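PDB 1ODK: purine nucleoside phosphorylase from Thermus thermophilus, which probably catalyses the reversible phosphorolysis of purine nucleosides, using phosphate to release the free base and a ribose 1-phosphate. Local coordinates for residues L98-I104 and I199-R205; T90-S95 and V175-E179; A141-P147 and R222-V227. One frame throughout, in Å; residues are numbered along the deposited sequence.

Interaction 1: L98-I104 and I199-R205; sequences LAPGELI and ILAVSNR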
ATOM      1  N   LEU B  98      -8.450 -20.856 -23.711  1.00 39.28           N
ATOM      2  CA  LEU B  98      -8.163 -20.011 -24.867  1.00 38.17           C
ATOM      3  C   LEU B  98      -7.068 -20.605 -25.740  1.00 37.04           C
ATOM      4  O   LEU B  98      -6.019 -21.023 -25.247  1.00 38.97           O
ATOM      5  CB  LEU B  98      -7.747 -18.605 -24.419  1.00 36.60           C
ATOM      6  CG  LEU B  98      -8.858 -17.652 -23.975  1.00 38.60           C
ATOM      7  CD1 LEU B  98      -8.249 -16.357 -23.465  1.00 40.99           C
ATOM      8  CD2 LEU B  98      -9.787 -17.373 -25.143  1.00 38.75           C
ATOM      9  N   ALA B  99      -7.316 -20.633 -27.045  1.00 34.15           N
ATOM     10  CA  ALA B  99      -6.347 -21.174 -27.988  1.00 32.35           C
ATOM     11  C   ALA B  99      -5.760 -20.060 -28.846  1.00 30.44           C
ATOM     12  O   ALA B  99      -6.411 -19.041 -29.084  1.00 25.58           O
ATOM     13  CB  ALA B  99      -7.014 -22.214 -28.873  1.00 30.10           C
ATOM     14  N   PRO B 100      -4.512 -20.234 -29.308  1.00 30.24           N
ATOM     15  CA  PRO B 100      -3.863 -19.222 -30.145  1.00 26.84           C
ATOM     16  C   PRO B 100      -4.712 -18.917 -31.380  1.00 24.13           C
ATOM     17  O   PRO B 100      -5.280 -19.820 -31.990  1.00 23.02           O
ATOM     18  CB  PRO B 100      -2.531 -19.878 -30.495  1.00 29.91           C
ATOM     19  CG  PRO B 100      -2.223 -20.667 -29.247  1.00 31.01           C
ATOM     20  CD  PRO B 100      -3.565 -21.309 -28.952  1.00 33.23           C
ATOM     21  N   GLY B 101      -4.800 -17.639 -31.737  1.00 20.63           N
ATOM     22  CA  GLY B 101      -5.592 -17.246 -32.890  1.00 18.77           C
ATOM     23  C   GLY B 101      -7.001 -16.825 -32.505  1.00 18.01           C
ATOM     24  O   GLY B 101      -7.703 -16.188 -33.288  1.00 18.10           O
ATOM     25  N   GLU B 102      -7.423 -17.180 -31.296  1.00 16.56           N
ATOM     26  CA  GLU B 102      -8.755 -16.814 -30.833  1.00 16.46           C
ATOM     27  C   GLU B 102      -8.756 -15.321 -30.497  1.00 15.98           C
ATOM     28  O   GLU B 102      -7.724 -14.758 -30.128  1.00 17.38           O
ATOM     29  CB  GLU B 102      -9.123 -17.637 -29.594  1.00 20.97           C
ATOM     30  CG  GLU B 102     -10.621 -17.796 -29.385  1.00 26.95           C
ATOM     31  CD  GLU B 102     -10.951 -18.720 -28.226  1.00 30.40           C
ATOM     32  OE1 GLU B 102     -10.139 -19.629 -27.940  1.00 26.57           O
ATOM     33  OE2 GLU B 102     -12.028 -18.547 -27.614  1.00 29.86           O
ATOM     34  N   LEU B 103      -9.904 -14.675 -30.633  1.00 14.27           N
ATOM     35  CA  LEU B 103      -9.991 -13.251 -30.347  1.00 15.08           C
ATOM     36  C   LEU B 103     -10.610 -12.988 -28.984  1.00 15.90           C
ATOM     37  O   LEU B 103     -11.390 -13.793 -28.470  1.00 15.75           O
ATOM     38  CB  LEU B 103     -10.821 -12.541 -31.420  1.00 14.99           C
ATOM     39  CG  LEU B 103     -10.379 -12.728 -32.875  1.00 16.74           C
ATOM     40  CD1 LEU B 103     -11.266 -11.885 -33.773  1.00 17.17           C
ATOM     41  CD2 LEU B 103      -8.908 -12.330 -33.042  1.00 15.35           C
ATOM     42  N   ILE B 104     -10.249 -11.854 -28.397  1.00 14.76           N
ATOM     43  CA  ILE B 104     -10.797 -11.458 -27.110  1.00 12.56           C
ATOM     44  C   ILE B 104     -11.250 -10.011 -27.196  1.00 11.74           C
ATOM     45  O   ILE B 104     -10.451  -9.126 -27.524  1.00 11.88           O
ATOM     46  CB  ILE B 104      -9.750 -11.547 -25.978  1.00 13.87           C
ATOM     47  CG1 ILE B 104      -9.326 -12.998 -25.749  1.00 13.96           C
ATOM     48  CG2 ILE B 104     -10.332 -10.958 -24.697  1.00 13.33           C
ATOM     49  CD1 ILE B 104      -8.164 -13.144 -24.758  1.00 17.79           C
ATOM     50  N   ILE B 199      -9.400  -5.113 -28.815  1.00 11.91           N
ATOM     51  CA  ILE B 199      -9.667  -6.471 -29.240  1.00 12.81           C
ATOM     52  C   ILE B 199      -8.280  -7.088 -29.385  1.00 14.42           C
ATOM     53  O   ILE B 199      -7.351  -6.441 -29.878  1.00 16.97           O
ATOM     54  CB  ILE B 199     -10.450  -6.523 -30.565  1.00 15.26           C
ATOM     55  CG1 ILE B 199     -10.684  -7.984 -30.957  1.00 18.28           C
ATOM     56  CG2 ILE B 199      -9.718  -5.745 -31.649  1.00 13.52           C
ATOM     57  CD1 ILE B 199     -11.638  -8.157 -32.120  1.00 18.96           C
ATOM     58  N   LEU B 200      -8.128  -8.321 -28.922  1.00 12.40           N
ATOM     59  CA  LEU B 200      -6.831  -8.976 -28.980  1.00 13.14           C
ATOM     60  C   LEU B 200      -6.897 -10.349 -29.619  1.00 12.56           C
ATOM     61  O   LEU B 200      -7.942 -10.990 -29.639  1.00 15.19           O
ATOM     62  CB  LEU B 200      -6.260  -9.139 -27.566  1.00 12.63           C
ATOM     63  CG  LEU B 200      -6.154  -7.897 -26.677  1.00 20.04           C
ATOM     64  CD1 LEU B 200      -5.775  -8.315 -25.267  1.00 23.07           C
ATOM     65  CD2 LEU B 200      -5.117  -6.929 -27.254  1.00 17.04           C
ATOM     66  N   ALA B 201      -5.757 -10.790 -30.130  1.00 13.50           N
ATOM     67  CA  ALA B 201      -5.637 -12.112 -30.722  1.00 13.13           C
ATOM     68  C   ALA B 201      -4.657 -12.861 -29.820  1.00 14.18           C
ATOM     69  O   ALA B 201      -3.567 -12.363 -29.542  1.00 14.00           O
ATOM     70  CB  ALA B 201      -5.079 -12.011 -32.138  1.00 14.26           C
ATOM     71  N   VAL B 202      -5.051 -14.037 -29.340  1.00 15.42           N
ATOM     72  CA  VAL B 202      -4.176 -14.830 -28.484  1.00 18.34           C
ATOM     73  C   VAL B 202      -2.981 -15.317 -29.306  1.00 19.70           C
ATOM     74  O   VAL B 202      -3.151 -15.988 -30.322  1.00 21.24           O
ATOM     75  CB  VAL B 202      -4.921 -16.051 -27.899  1.00 18.96           C
ATOM     76  CG1 VAL B 202      -3.969 -16.890 -27.058  1.00 19.80           C
ATOM     77  CG2 VAL B 202      -6.093 -15.586 -27.060  1.00 16.41           C
ATOM     78  N   SER B 203      -1.777 -14.971 -28.867  1.00 19.60           N
ATOM     79  CA  SER B 203      -0.567 -15.365 -29.580  1.00 21.75           C
ATOM     80  C   SER B 203       0.200 -16.482 -28.885  1.00 24.20           C
ATOM     81  O   SER B 203       1.157 -17.024 -29.440  1.00 26.56           O
ATOM     82  CB  SER B 203       0.355 -14.160 -29.744  1.00 20.45           C
ATOM     83  OG  SER B 203       0.708 -13.630 -28.478  1.00 26.55           O
ATOM     84  N   ASN B 204      -0.220 -16.828 -27.672  1.00 23.59           N
ATOM     85  CA  ASN B 204       0.460 -17.866 -26.910  1.00 24.77           C
ATOM     86  C   ASN B 204      -0.181 -18.025 -25.541  1.00 24.22           C
ATOM     87  O   ASN B 204      -1.138 -17.333 -25.206  1.00 22.96           O
ATOM     88  CB  ASN B 204       1.923 -17.483 -26.691  1.00 26.44           C
ATOM     89  CG  ASN B 204       2.066 -16.217 -25.862  1.00 26.18           C
ATOM     90  OD1 ASN B 204       1.753 -15.117 -26.325  1.00 29.83           O
ATOM     91  ND2 ASN B 204       2.522 -16.367 -24.625  1.00 28.46           N
ATOM     92  N   ARG B 205       0.374 -18.941 -24.755  1.00 25.52           N
ATOM     93  CA  ARG B 205      -0.081 -19.192 -23.394  1.00 28.41           C
ATOM     94  C   ARG B 205       1.058 -18.777 -22.472  1.00 28.19           C
ATOM     95  O   ARG B 205       2.228 -19.007 -22.783  1.00 28.88           O
ATOM     96  CB  ARG B 205      -0.403 -20.674 -23.202  1.00 32.28           C
ATOM     97  CG  ARG B 205      -1.725 -21.083 -23.827  1.00 39.24           C
ATOM     98  CD  ARG B 205      -1.666 -22.485 -24.395  1.00 43.39           C
ATOM     99  NE  ARG B 205      -2.948 -22.889 -24.964  1.00 45.85           N
ATOM    100  CZ  ARG B 205      -3.083 -23.815 -25.906  1.00 45.33           C
ATOM    101  NH1 ARG B 205      -2.010 -24.429 -26.390  1.00 45.83           N
ATOM    102  NH2 ARG B 205      -4.289 -24.129 -26.365  1.00 45.99           N
TER

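Interaction 2: T90-S95 and V175-E179; sequences TAGAAS and VLAFE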
ATOM      1  N   THR B  90      -1.809  -8.428 -29.461  1.00 17.90           N
ATOM      2  CA  THR B  90      -1.703  -9.824 -29.082  1.00 17.34           C
ATOM      3  C   THR B  90      -1.774  -9.964 -27.569  1.00 16.98           C
ATOM      4  O   THR B  90      -1.560  -8.998 -26.834  1.00 16.12           O
ATOM      5  CB  THR B  90      -0.381 -10.413 -29.565  1.00 17.16           C
ATOM      6  OG1 THR B  90       0.688  -9.559 -29.145  1.00 19.46           O
ATOM      7  CG2 THR B  90      -0.374 -10.526 -31.086  1.00 18.67           C
ATOM      8  N   ALA B  91      -2.077 -11.171 -27.110  1.00 14.30           N
ATOM      9  CA  ALA B  91      -2.180 -11.428 -25.681  1.00 16.77           C
ATOM     10  C   ALA B  91      -1.813 -12.869 -25.364  1.00 17.26           C
ATOM     11  O   ALA B  91      -1.972 -13.761 -26.201  1.00 16.51           O
ATOM     12  CB  ALA B  91      -3.598 -11.129 -25.196  1.00 13.72           C
ATOM     13  N   GLY B  92      -1.305 -13.078 -24.153  1.00 15.45           N
ATOM     14  CA  GLY B  92      -0.930 -14.408 -23.715  1.00 17.61           C
ATOM     15  C   GLY B  92      -2.054 -14.978 -22.876  1.00 16.83           C
ATOM     16  O   GLY B  92      -2.416 -14.409 -21.844  1.00 13.98           O
ATOM     17  N   ALA B  93      -2.621 -16.093 -23.325  1.00 17.15           N
ATOM     18  CA  ALA B  93      -3.726 -16.721 -22.614  1.00 18.07           C
ATOM     19  C   ALA B  93      -3.340 -17.110 -21.190  1.00 21.64           C
ATOM     20  O   ALA B  93      -2.267 -17.666 -20.957  1.00 16.85           O
ATOM     21  CB  ALA B  93      -4.210 -17.947 -23.375  1.00 17.20           C
ATOM     22  N   ALA B  94      -4.224 -16.804 -20.244  1.00 23.32           N
ATOM     23  CA  ALA B  94      -3.995 -17.139 -18.842  1.00 28.43           C
ATOM     24  C   ALA B  94      -4.673 -18.474 -18.558  1.00 33.56           C
ATOM     25  O   ALA B  94      -4.279 -19.202 -17.650  1.00 34.29           O
ATOM     26  CB  ALA B  94      -4.577 -16.055 -17.939  1.00 20.97           C
ATOM     27  N   SER B  95      -5.696 -18.781 -19.352  1.00 39.70           N
ATOM     28  CA  SER B  95      -6.456 -20.018 -19.206  1.00 43.10           C
ATOM     29  C   SER B  95      -6.068 -21.013 -20.294  1.00 43.99           C
ATOM     30  O   SER B  95      -5.511 -20.639 -21.329  1.00 41.89           O
ATOM     31  CB  SER B  95      -7.957 -19.733 -19.323  1.00 45.30           C
ATOM     32  OG  SER B  95      -8.319 -18.542 -18.644  1.00 50.76           O
ATOM     33  N   VAL B 175      -9.655 -13.336 -15.402  1.00 12.64           N
ATOM     34  CA  VAL B 175      -8.697 -12.869 -16.402  1.00 11.30           C
ATOM     35  C   VAL B 175      -8.521 -13.913 -17.496  1.00 11.67           C
ATOM     36  O   VAL B 175      -8.152 -15.056 -17.231  1.00 15.04           O
ATOM     37  CB  VAL B 175      -7.321 -12.561 -15.775  1.00 11.50           C
ATOM     38  CG1 VAL B 175      -6.321 -12.150 -16.873  1.00 10.07           C
ATOM     39  CG2 VAL B 175      -7.463 -11.452 -14.743  1.00 10.73           C
ATOM     40  N   LEU B 176      -8.783 -13.513 -18.731  1.00 12.70           N
ATOM     41  CA  LEU B 176      -8.664 -14.428 -19.859  1.00 13.74           C
ATOM     42  C   LEU B 176      -7.250 -14.482 -20.409  1.00 12.20           C
ATOM     43  O   LEU B 176      -6.783 -15.538 -20.823  1.00 13.85           O
ATOM     44  CB  LEU B 176      -9.611 -14.001 -20.975  1.00 12.67           C
ATOM     45  CG  LEU B 176     -11.095 -13.931 -20.626  1.00 15.62           C
ATOM     46  CD1 LEU B 176     -11.868 -13.390 -21.818  1.00 15.56           C
ATOM     47  CD2 LEU B 176     -11.597 -15.316 -20.237  1.00 15.68           C
ATOM     48  N   ALA B 177      -6.576 -13.336 -20.418  1.00 13.10           N
ATOM     49  CA  ALA B 177      -5.224 -13.255 -20.952  1.00 11.50           C
ATOM     50  C   ALA B 177      -4.529 -11.998 -20.447  1.00 12.03           C
ATOM     51  O   ALA B 177      -5.165 -11.120 -19.859  1.00  9.59           O
ATOM     52  CB  ALA B 177      -5.278 -13.243 -22.483  1.00 11.79           C
ATOM     53  N   PHE B 178      -3.223 -11.922 -20.688  1.00 10.96           N
ATOM     54  CA  PHE B 178      -2.411 -10.784 -20.280  1.00  9.93           C
ATOM     55  C   PHE B 178      -1.881 -10.017 -21.487  1.00 10.94           C
ATOM     56  O   PHE B 178      -1.474 -10.607 -22.482  1.00 12.39           O
ATOM     57  CB  PHE B 178      -1.198 -11.239 -19.455  1.00  9.86           C
ATOM     58  CG  PHE B 178      -1.538 -11.727 -18.083  1.00 10.58           C
ATOM     59  CD1 PHE B 178      -2.196 -12.938 -17.903  1.00 12.28           C
ATOM     60  CD2 PHE B 178      -1.205 -10.968 -16.967  1.00 10.95           C
ATOM     61  CE1 PHE B 178      -2.522 -13.392 -16.626  1.00 15.70           C
ATOM     62  CE2 PHE B 178      -1.525 -11.411 -15.683  1.00 15.16           C
ATOM     63  CZ  PHE B 178      -2.186 -12.625 -15.515  1.00 13.00           C
ATOM     64  N   GLU B 179      -1.896  -8.694 -21.389  1.00 10.43           N
ATOM     65  CA  GLU B 179      -1.355  -7.848 -22.444  1.00 12.65           C
ATOM     66  C   GLU B 179      -0.719  -6.664 -21.713  1.00 12.28           C
ATOM     67  O   GLU B 179      -0.580  -6.716 -20.488  1.00 12.96           O
ATOM     68  CB  GLU B 179      -2.441  -7.439 -23.452  1.00  8.68           C
ATOM     69  CG  GLU B 179      -3.733  -6.938 -22.862  1.00 16.08           C
ATOM     70  CD  GLU B 179      -3.648  -5.489 -22.469  1.00 16.12           C
ATOM     71  OE1 GLU B 179      -3.487  -4.640 -23.371  1.00 18.54           O
ATOM     72  OE2 GLU B 179      -3.738  -5.204 -21.261  1.00 20.14           O
TER

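Interaction 3: A141-P147 and R222-V227; sequences AEALGYP and RRMVEV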
ATOM      1  N   ALA B 141     -17.629  -8.967 -34.082  1.00 19.80           N
ATOM      2  CA  ALA B 141     -16.976 -10.258 -33.878  1.00 18.81           C
ATOM      3  C   ALA B 141     -18.002 -11.373 -34.087  1.00 21.45           C
ATOM      4  O   ALA B 141     -17.709 -12.395 -34.712  1.00 20.03           O
ATOM      5  CB  ALA B 141     -16.397 -10.341 -32.470  1.00 19.36           C
ATOM      6  N   GLU B 142     -19.206 -11.171 -33.560  1.00 20.59           N
ATOM      7  CA  GLU B 142     -20.273 -12.158 -33.701  1.00 23.31           C
ATOM      8  C   GLU B 142     -20.660 -12.341 -35.159  1.00 21.99           C
ATOM      9  O   GLU B 142     -20.790 -13.464 -35.647  1.00 24.29           O
ATOM     10  CB  GLU B 142     -21.515 -11.722 -32.920  1.00 22.83           C
ATOM     11  CG  GLU B 142     -21.505 -12.103 -31.459  1.00 28.91           C
ATOM     12  CD  GLU B 142     -22.776 -11.680 -30.749  1.00 27.23           C
ATOM     13  OE1 GLU B 142     -23.056 -12.219 -29.659  1.00 29.49           O
ATOM     14  OE2 GLU B 142     -23.491 -10.803 -31.277  1.00 30.94           O
ATOM     15  N   ALA B 143     -20.850 -11.223 -35.848  1.00 23.97           N
ATOM     16  CA  ALA B 143     -21.242 -11.239 -37.249  1.00 23.77           C
ATOM     17  C   ALA B 143     -20.228 -11.942 -38.154  1.00 25.10           C
ATOM     18  O   ALA B 143     -20.609 -12.749 -39.005  1.00 24.42           O
ATOM     19  CB  ALA B 143     -21.472  -9.817 -37.730  1.00 19.34           C
ATOM     20  N   LEU B 144     -18.946 -11.638 -37.978  1.00 23.50           N
ATOM     21  CA  LEU B 144     -17.910 -12.250 -38.808  1.00 26.44           C
ATOM     22  C   LEU B 144     -17.724 -13.735 -38.508  1.00 26.79           C
ATOM     23  O   LEU B 144     -17.197 -14.479 -39.338  1.00 28.30           O
ATOM     24  CB  LEU B 144     -16.581 -11.498 -38.651  1.00 25.19           C
ATOM     25  CG  LEU B 144     -16.573 -10.090 -39.262  1.00 27.46           C
ATOM     26  CD1 LEU B 144     -15.263  -9.390 -38.949  1.00 29.56           C
ATOM     27  CD2 LEU B 144     -16.774 -10.183 -40.772  1.00 30.25           C
ATOM     28  N   GLY B 145     -18.150 -14.159 -37.321  1.00 25.80           N
ATOM     29  CA  GLY B 145     -18.065 -15.562 -36.953  1.00 23.93           C
ATOM     30  C   GLY B 145     -16.736 -16.146 -36.503  1.00 24.45           C
ATOM     31  O   GLY B 145     -16.633 -17.359 -36.340  1.00 24.82           O
ATOM     32  N   TYR B 146     -15.719 -15.314 -36.295  1.00 21.84           N
ATOM     33  CA  TYR B 146     -14.423 -15.831 -35.858  1.00 22.54           C
ATOM     34  C   TYR B 146     -14.476 -16.203 -34.379  1.00 20.71           C
ATOM     35  O   TYR B 146     -15.084 -15.493 -33.581  1.00 21.94           O
ATOM     36  CB  TYR B 146     -13.321 -14.785 -36.072  1.00 24.57           C
ATOM     37  CG  TYR B 146     -13.181 -14.299 -37.498  1.00 25.89           C
ATOM     38  CD1 TYR B 146     -13.009 -15.199 -38.548  1.00 23.13           C
ATOM     39  CD2 TYR B 146     -13.200 -12.934 -37.793  1.00 25.32           C
ATOM     40  CE1 TYR B 146     -12.861 -14.753 -39.860  1.00 28.43           C
ATOM     41  CE2 TYR B 146     -13.051 -12.476 -39.099  1.00 29.52           C
ATOM     42  CZ  TYR B 146     -12.882 -13.391 -40.130  1.00 28.58           C
ATOM     43  OH  TYR B 146     -12.738 -12.942 -41.424  1.00 23.81           O
ATOM     44  N   PRO B 147     -13.847 -17.325 -33.995  1.00 20.84           N
ATOM     45  CA  PRO B 147     -13.849 -17.747 -32.592  1.00 21.39           C
ATOM     46  C   PRO B 147     -13.364 -16.609 -31.698  1.00 21.86           C
ATOM     47  O   PRO B 147     -12.304 -16.028 -31.942  1.00 18.52           O
ATOM     48  CB  PRO B 147     -12.888 -18.929 -32.593  1.00 22.24           C
ATOM     49  CG  PRO B 147     -13.134 -19.536 -33.937  1.00 22.53           C
ATOM     50  CD  PRO B 147     -13.166 -18.323 -34.838  1.00 21.19           C
ATOM     51  N   ARG B 222      -5.291 -10.828 -38.675  1.00 17.98           N
ATOM     52  CA  ARG B 222      -6.134 -10.351 -39.768  1.00 17.02           C
ATOM     53  C   ARG B 222      -7.591 -10.247 -39.322  1.00 15.05           C
ATOM     54  O   ARG B 222      -8.268  -9.261 -39.615  1.00 16.63           O
ATOM     55  CB  ARG B 222      -6.043 -11.291 -40.974  1.00 18.42           C
ATOM     56  CG  ARG B 222      -6.765 -10.764 -42.218  1.00 17.44           C
ATOM     57  CD  ARG B 222      -6.997 -11.874 -43.235  1.00 23.78           C
ATOM     58  NE  ARG B 222      -7.939 -12.876 -42.740  1.00 26.54           N
ATOM     59  CZ  ARG B 222      -9.237 -12.655 -42.542  1.00 25.61           C
ATOM     60  NH1 ARG B 222      -9.761 -11.465 -42.800  1.00 26.81           N
ATOM     61  NH2 ARG B 222     -10.012 -13.625 -42.075  1.00 28.17           N
ATOM     62  N   ARG B 223      -8.065 -11.267 -38.613  1.00 15.00           N
ATOM     63  CA  ARG B 223      -9.446 -11.294 -38.134  1.00 15.39           C
ATOM     64  C   ARG B 223      -9.720 -10.148 -37.169  1.00 16.51           C
ATOM     65  O   ARG B 223     -10.752  -9.478 -37.245  1.00 14.10           O
ATOM     66  CB  ARG B 223      -9.729 -12.621 -37.430  1.00 19.94           C
ATOM     67  CG  ARG B 223      -9.582 -13.849 -38.314  1.00 23.02           C
ATOM     68  CD  ARG B 223      -9.699 -15.123 -37.488  1.00 25.27           C
ATOM     69  NE  ARG B 223      -9.718 -16.315 -38.331  1.00 27.62           N
ATOM     70  CZ  ARG B 223      -9.858 -17.551 -37.869  1.00 28.34           C
ATOM     71  NH1 ARG B 223      -9.990 -17.762 -36.566  1.00 30.11           N
ATOM     72  NH2 ARG B 223      -9.871 -18.577 -38.712  1.00 31.52           N
ATOM     73  N   MET B 224      -8.787  -9.938 -36.249  1.00 14.65           N
ATOM     74  CA  MET B 224      -8.912  -8.881 -35.258  1.00 15.01           C
ATOM     75  C   MET B 224      -8.987  -7.485 -35.897  1.00 13.04           C
ATOM     76  O   MET B 224      -9.796  -6.648 -35.487  1.00 10.38           O
ATOM     77  CB  MET B 224      -7.732  -8.990 -34.285  1.00 14.11           C
ATOM     78  CG  MET B 224      -7.233  -7.697 -33.706  1.00 17.43           C
ATOM     79  SD  MET B 224      -5.869  -8.057 -32.600  1.00 17.70           S
ATOM     80  CE  MET B 224      -4.470  -8.039 -33.706  1.00 16.59           C
ATOM     81  N   VAL B 225      -8.149  -7.238 -36.900  1.00 11.08           N
ATOM     82  CA  VAL B 225      -8.135  -5.944 -37.583  1.00 10.83           C
ATOM     83  C   VAL B 225      -9.430  -5.705 -38.362  1.00 13.42           C
ATOM     84  O   VAL B 225      -9.977  -4.601 -38.352  1.00 14.60           O
ATOM     85  CB  VAL B 225      -6.927  -5.845 -38.549  1.00 11.56           C
ATOM     86  CG1 VAL B 225      -7.001  -4.553 -39.363  1.00 12.76           C
ATOM     87  CG2 VAL B 225      -5.625  -5.884 -37.744  1.00 12.17           C
ATOM     88  N   GLU B 226      -9.917  -6.741 -39.040  1.00 14.88           N
ATOM     89  CA  GLU B 226     -11.157  -6.629 -39.799  1.00 16.61           C
ATOM     90  C   GLU B 226     -12.298  -6.271 -38.845  1.00 17.76           C
ATOM     91  O   GLU B 226     -13.138  -5.420 -39.151  1.00 14.95           O
ATOM     92  CB  GLU B 226     -11.471  -7.951 -40.503  1.00 21.31           C
ATOM     93  CG  GLU B 226     -12.737  -7.912 -41.349  1.00 26.51           C
ATOM     94  CD  GLU B 226     -13.040  -9.242 -42.017  1.00 29.47           C
ATOM     95  OE1 GLU B 226     -13.987  -9.292 -42.832  1.00 32.46           O
ATOM     96  OE2 GLU B 226     -12.339 -10.235 -41.727  1.00 27.85           O
ATOM     97  N   VAL B 227     -12.332  -6.925 -37.686  1.00 15.22           N
ATOM     98  CA  VAL B 227     -13.377  -6.643 -36.705  1.00 14.07           C
ATOM     99  C   VAL B 227     -13.275  -5.196 -36.234  1.00 15.99           C
ATOM    100  O   VAL B 227     -14.274  -4.478 -36.177  1.00 16.32           O
ATOM    101  CB  VAL B 227     -13.275  -7.581 -35.477  1.00 13.49           C
ATOM    102  CG1 VAL B 227     -14.199  -7.096 -34.370  1.00 15.13           C
ATOM    103  CG2 VAL B 227     -13.659  -9.003 -35.877  1.00 16.18           C
TER
HETATM  104  O   HOH W   1     -10.401 -16.261 -34.273  1.00 19.11           O

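Interaction 1: L98-I104 and I199-R205
Glu-102 and Val-202 meet backbone to backbone, and an antiparallel ladder runs on from them. Val-202 N gives an almost straight hydrogen bond to Glu-102 O at 2.9 Å. Leu-103 and Ala-201 then form a non-hydrogen-bonded pair, and Ile-104 and Leu-200 a hydrogen-bonded one, each N 2.8 Å from the other's O. Before the ladder, Gly-101 N reaches Val-202 O at 2.7 Å, within the carbonyl plane, so Gly-101 and Glu-102 grip both polar backbone atoms of Val-202. A type II turn from Ala-99 to Glu-102 makes this possible: Pro-100 suits its second position, and Gly-101, at phi 95°, holds a place where a CB would jam against the preceding carbonyl. Glu-102 OE1 accepts from Ala-99 N, bracing the turn.

Among the side chains, Val-202 points into the turn, its CB 3.5 Å from Ala-99 O. CG1, anti to the backbone N (chi1 178°), lies by Pro-100 CA, which leaves CG2 for apolar contact with Ile-104 CD1 at 3.9 Å and, more loosely, Leu-98 CD1. With an alanine here both methyls would be lost, and a gap is likely to open between Pro-100 and Ile-104. On the other face Leu-103 CD2 touches Ala-201 CB at 3.9 Å, the alanine being small enough to let the leucine lie close.

Arg-205 contributes a flat surface: Pro-100 CD sits 3.9 Å above its guanidinium plane, over the centre. Leu-98 O is near the edge, but at 3.6 Å from Arg-205 NE it makes no hydrogen bond and stays buried without a partner.

Leu-103 and Ile-199 rest on Met-224 of helix 214-233, whereas Ile-104 and Leu-200 face strand 175-179. Strand 195-205 lies in the mixed sheet between strand 103-106 and its parallel neighbour, strand 84-93.

Interaction 2: T90-S95 and V175-E179
Gly-92 and Phe-178 form an antiparallel hydrogen-bonded pair and Ala-93 and Ala-177 the non-hydrogen-bonded pair beside it, on strands whose local axes come within 4.4 Å and whose directions differ by 129°, well short of strictly antiparallel. Gly-92 N binds Phe-178 O at 3.0 Å, and Phe-178 N returns the bond to Gly-92 O. Past the end of strand 84-93 a third bond continues the pairing: Ala-94 N meets Leu-176 O at 2.9 Å, though from 35° above the carbonyl plane.

Small side chains suit this pairing, which is closest at Ala-93 and Ala-177. Ala-177 CB lies only 3.2 Å from Gly-92 O, a tight fit for a methyl, and it also meets Ala-91 CB at 3.8 Å, so the two alanines fill the same face of the sheet. Gly-92 itself adds no side chain to the face that carries Phe-178. The phenyl ring, with CG beside the backbone N, runs back along the strand until its edge meets Ala-94: CB lies in the ring plane, 3.6 Å from CE1.

Here two strands of the central mixed sheet of the phosphorylase superfamily are joined, with helix 164-171 against one side, where Ala-167 touches Phe-178. Thr-90 packs on Arg-44 of a neighbouring subunit in the six-chain assembly; in hexameric relatives the active sites lie near such boundaries.

Glu-179 takes part through its stem, CB lying 3.8 Å from Thr-90 O. CG is wedged between the backbone N and the carbonyl carbon (chi1 47°) and the chain bends again beyond it, carrying the carboxylate away from Thr-90. There OE2 bonds to Ser-155 OG, while OE1 forms a salt bridge with Arg-87 and accepts from the backbone N of Glu-181 and Ala-182.

Interaction 3: A141-P147 and R222-V227
Tyr-146 and Arg-223 lie one upon the other, ring and guanidinium planes only 7° apart. The aliphatic stem does most of the covering: Arg-223 CG is 3.5 Å from the ring centroid, almost exactly over it, in a CH-pi contact, and Arg-223 CD and NE continue across Tyr-146 CD1. An arginine suits this place because its extended chain spreads over the ring and still carries its charge onward, NE to Glu-219 and NH1, through a water, to Pro-147 O.

Arg-222 comes to the same tyrosine quite differently, its guanidinium turned 71° from the ring. A bend at its third torsion (chi3 67°) brings NH2 round to Tyr-146 OH, 2.9 Å away and nearly in the guanidinium plane; Arg-222 NH2 also pairs with Glu-219. The hydroxyl in turn donates to Glu-226 OE2 at 2.8 Å, on the syn side of the carboxylate. Arg-222 NH1 reaches that oxygen from the opposite face at 3.1 Å, an i to i+4 salt bridge along helix 214-233. Acceptor and donor at once, the hydroxyl has its rotation fixed.

Helix 131-144 ends at Leu-144, and Gly-145, whose positive phi favours glycine, is the first residue past it. Glu-142 of this helix forms a salt bridge with Arg-135 of another subunit.

At the edge of the ring, beside Val-227 CG2, the contact becomes apolar. Leu-144 and Val-227 run side by side with their ends pointing opposite ways, Leu-144 CD1 a tight 3.5 Å from Val-227 CG2. Ala-141, short enough for the helices to approach, sets its N 3.9 Å from Val-227 CG1.

Interactions 1 and 2 belong to one sheet and meet along adjoining strands: Ala-91 O and Ala-93 N of 90-95 probably bond to Ser-203 N and Asn-204 O of 199-205, and Leu-98 CD1 packs on Leu-176 O. Interaction 2 is the buried one, built on backbone bonds, with alanines and a glycine where the strands are closest; interaction 1 is partly buried and ends in a turn and an exposed arginine. Interaction 3 lies further out, with two helices in place of strands and charged groups and a tyrosine doing the polar work. It reaches interaction 1 through Pro-147 O, probably bonded to Leu-103 N, and Val-227 against Ile-199, but does not touch interaction 2.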